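Local coordinates for phosphotransferase system, HPr-related proteins (Thermoanaerobacter tengcongensis, PDB 3LE3), which probably serves as the general phosphocarrier component of the phosphoenolpyruvate-dependent sugar phosphotransferase system, which phosphorylates sugars as they enter the cell, at residues K2-E7 with V61-E66. Sequence-based numbering, arbitrary orientation. Where two conformers were deposited one is given.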
ATOM      1  N   LYS A   2     -10.313   0.557   9.300  1.00 18.34           N
ATOM      2  CA  LYS A   2     -10.426  -0.634   8.460  1.00 17.99           C
ATOM      3  C   LYS A   2      -9.025  -1.143   8.123  1.00 21.83           C
ATOM      4  O   LYS A   2      -8.141  -0.349   7.799  1.00 17.03           O
ATOM      5  CB  LYS A   2     -11.179  -0.287   7.175  1.00 20.94           C
ATOM      6  CG  LYS A   2     -11.256  -1.413   6.155  1.00 26.67           C
ATOM      7  CD  LYS A   2     -12.184  -2.521   6.621  1.00 32.06           C
ATOM      8  CE  LYS A   2     -12.356  -3.589   5.550  1.00 35.95           C
ATOM      9  NZ  LYS A   2     -13.077  -4.784   6.083  1.00 39.91           N
ATOM     10  N   GLU A   3      -8.814  -2.457   8.201  1.00 19.32           N
ATOM     11  CA  GLU A   3      -7.486  -3.006   7.928  1.00 18.89           C
ATOM     12  C   GLU A   3      -7.509  -4.280   7.065  1.00 22.22           C
ATOM     13  O   GLU A   3      -8.546  -4.929   6.915  1.00 20.35           O
ATOM     14  CB  GLU A   3      -6.724  -3.249   9.235  1.00 23.47           C
ATOM     15  CG  GLU A   3      -7.223  -4.438  10.034  1.00 30.97           C
ATOM     16  CD  GLU A   3      -6.345  -4.751  11.235  1.00 41.80           C
ATOM     17  OE1 GLU A   3      -6.167  -3.860  12.095  1.00 31.27           O
ATOM     18  OE2 GLU A   3      -5.840  -5.894  11.321  1.00 39.03           O
ATOM     19  N   VAL A   4      -6.359  -4.617   6.485  1.00 16.61           N
ATOM     20  CA  VAL A   4      -6.204  -5.858   5.730  1.00 15.84           C
ATOM     21  C   VAL A   4      -4.728  -6.263   5.749  1.00 16.36           C
ATOM     22  O   VAL A   4      -3.841  -5.401   5.729  1.00 16.75           O
ATOM     23  CB  VAL A   4      -6.705  -5.708   4.273  1.00 10.76           C
ATOM     24  CG1 VAL A   4      -5.898  -4.639   3.530  1.00 16.15           C
ATOM     25  CG2 VAL A   4      -6.651  -7.046   3.527  1.00 13.18           C
ATOM     26  N   THR A   5      -4.470  -7.566   5.820  1.00 12.20           N
ATOM     27  CA  THR A   5      -3.114  -8.103   5.675  1.00 14.14           C
ATOM     28  C   THR A   5      -2.989  -8.726   4.281  1.00 12.11           C
ATOM     29  O   THR A   5      -3.861  -9.496   3.871  1.00 12.87           O
ATOM     30  CB  THR A   5      -2.812  -9.163   6.760  1.00 14.60           C
ATOM     31  OG1 THR A   5      -2.931  -8.571   8.063  1.00 15.45           O
ATOM     32  CG2 THR A   5      -1.409  -9.733   6.588  1.00 14.43           C
ATOM     33  N   ILE A   6      -1.918  -8.392   3.553  1.00 12.91           N
ATOM     34  CA  ILE A   6      -1.803  -8.776   2.136  1.00 12.70           C
ATOM     35  C   ILE A   6      -0.356  -8.983   1.656  1.00 13.29           C
ATOM     36  O   ILE A   6       0.550  -8.233   2.042  1.00 15.40           O
ATOM     37  CB  ILE A   6      -2.551  -7.735   1.233  1.00 11.28           C
ATOM     38  CG1 ILE A   6      -2.654  -8.221  -0.219  1.00 14.03           C
ATOM     39  CG2 ILE A   6      -1.898  -6.349   1.358  1.00 12.33           C
ATOM     40  CD1 ILE A   6      -3.618  -7.405  -1.083  1.00 15.38           C
ATOM     41  N   GLU A   7      -0.148 -10.001   0.816  1.00 15.58           N
ATOM     42  CA  GLU A   7       1.160 -10.262   0.197  1.00 11.75           C
ATOM     43  C   GLU A   7       1.389  -9.436  -1.088  1.00 15.43           C
ATOM     44  O   GLU A   7       0.504  -9.319  -1.939  1.00 14.48           O
ATOM     45  CB  GLU A   7       1.353 -11.762  -0.095  1.00 18.46           C
ATOM     46  CG  GLU A   7       2.660 -12.086  -0.823  1.00 21.01           C
ATOM     47  CD  GLU A   7       2.892 -13.577  -1.019  1.00 28.31           C
ATOM     48  OE1 GLU A   7       2.228 -14.386  -0.341  1.00 32.04           O
ATOM     49  OE2 GLU A   7       3.745 -13.943  -1.853  1.00 25.51           O
ATOM     50  N   VAL A  61       2.533  -7.041   4.116  1.00 15.76           N
ATOM     51  CA  VAL A  61       2.277  -5.773   4.796  1.00 15.60           C
ATOM     52  C   VAL A  61       0.876  -5.713   5.396  1.00 16.85           C
ATOM     53  O   VAL A  61      -0.021  -6.444   4.981  1.00 16.52           O
ATOM     54  CB  VAL A  61       2.450  -4.549   3.851  1.00 14.99           C
ATOM     55  CG1 VAL A  61       3.882  -4.453   3.327  1.00 19.87           C
ATOM     56  CG2 VAL A  61       1.437  -4.597   2.699  1.00 15.09           C
ATOM     57  N   LYS A  62       0.692  -4.826   6.370  1.00 13.80           N
ATOM     58  CA  LYS A  62      -0.631  -4.585   6.938  1.00 13.37           C
ATOM     59  C   LYS A  62      -1.067  -3.161   6.592  1.00 15.27           C
ATOM     60  O   LYS A  62      -0.363  -2.201   6.921  1.00 14.16           O
ATOM     61  CB  LYS A  62      -0.595  -4.792   8.455  1.00 19.13           C
ATOM     62  CG  LYS A  62      -1.947  -4.730   9.156  1.00 25.87           C
ATOM     63  CD  LYS A  62      -1.761  -4.836  10.667  1.00 33.94           C
ATOM     64  CE  LYS A  62      -2.932  -4.233  11.426  1.00 43.45           C
ATOM     65  NZ  LYS A  62      -2.544  -3.824  12.813  1.00 48.10           N
ATOM     66  N   LEU A  63      -2.211  -3.027   5.922  1.00 13.35           N
ATOM     67  CA  LEU A  63      -2.750  -1.706   5.569  1.00 13.80           C
ATOM     68  C   LEU A  63      -3.857  -1.274   6.533  1.00 17.19           C
ATOM     69  O   LEU A  63      -4.667  -2.100   6.948  1.00 17.81           O
ATOM     70  CB  LEU A  63      -3.300  -1.705   4.138  1.00 14.36           C
ATOM     71  CG  LEU A  63      -2.424  -2.251   3.008  1.00 14.50           C
ATOM     72  CD1 LEU A  63      -3.209  -2.285   1.699  1.00 17.88           C
ATOM     73  CD2 LEU A  63      -1.126  -1.439   2.851  1.00 17.64           C
ATOM     74  N   SER A  64      -3.880   0.013   6.885  1.00 16.51           N
ATOM     75  CA  SER A  64      -4.901   0.573   7.778  0.83 16.73           C
ATOM     76  C   SER A  64      -5.368   1.945   7.283  1.00 13.48           C
ATOM     77  O   SER A  64      -4.555   2.748   6.819  1.00 16.77           O
ATOM     78  CB  SER A  64      -4.364   0.709   9.210  0.83 18.03           C
ATOM     79  OG  SER A  64      -3.994  -0.541   9.777  0.83 19.59           O
ATOM     80  N   ALA A  65      -6.667   2.220   7.403  1.00 14.61           N
ATOM     81  CA  ALA A  65      -7.233   3.508   6.980  1.00 15.88           C
ATOM     82  C   ALA A  65      -8.279   4.021   7.973  1.00 17.26           C
ATOM     83  O   ALA A  65      -9.089   3.240   8.475  1.00 16.29           O
ATOM     84  CB  ALA A  65      -7.847   3.389   5.601  1.00 15.58           C
ATOM     85  N   GLU A  66      -8.266   5.329   8.241  1.00 15.22           N
ATOM     86  CA  GLU A  66      -9.224   5.949   9.164  1.00 18.48           C
ATOM     87  C   GLU A  66      -9.802   7.255   8.611  1.00 18.35           C
ATOM     88  O   GLU A  66      -9.074   8.220   8.399  1.00 18.03           O
ATOM     89  CB  GLU A  66      -8.566   6.211  10.527  1.00 21.69           C
ATOM     90  CG  GLU A  66      -9.511   6.817  11.575  1.00 17.83           C
ATOM     91  CD  GLU A  66      -8.875   6.914  12.951  1.00 27.76           C
ATOM     92  OE1 GLU A  66      -7.876   7.653  13.103  1.00 25.19           O
ATOM     93  OE2 GLU A  66      -9.384   6.258  13.888  1.00 23.01           O
TER
HETATM   94  O   HOH W   1      -4.902  -1.455  12.346  1.00 31.47           O
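Glu3 and Lys62 sit diagonally across two antiparallel strands, on the face they share with Thr5 and Ser64. Both side chains run outward in extended form and cross obliquely near their ends. The lysine's CG, anti to the backbone N (chi1 -173°), starts beside Thr5, and the chain then carries Lys62 CE to 3.3 Å from Glu3 OE1. The salt bridge itself is long, with Glu3 OE1 and Lys62 NZ 3.7 Å apart. A water lies between the two charged groups: it donates to Glu3 OE1 at 2.7 Å and, in one of the two Ser64 conformers, also to Ser64 OG, while its bond from Lys62 NZ is weak. A methionine in place of Lys62 would probably leave the Glu3 carboxylate without its opposite charge and its end freer to swing.

On the other face the contacts are apolar. The Val4 and Leu63 side chains run alongside each other in a common direction, Val4 CG1 resting 4.0 Å from Leu63 CB. Ile6 and Val61 repeat this alignment, their CG2 methyls meeting at 4.0 Å, and Ile6 CG2 also approaches Leu63 CD1. Between the two faces, Lys2, Val4 and Ile6 form hydrogen-bonded pairs with Ala65, Leu63 and Val61, each exchanging two backbone bonds; that from Leu63 N to Val4 O is 2.9 Å long.

The sheet of this HPr-like open-faced beta sandwich has 2-7 as an outermost strand and 60-66 next to it, bonded on its far side to strand 32-37. Val4 and Ile6 pack on helix 70-82, whereas Val61 and Leu63 touch Val35 of strand 32-37.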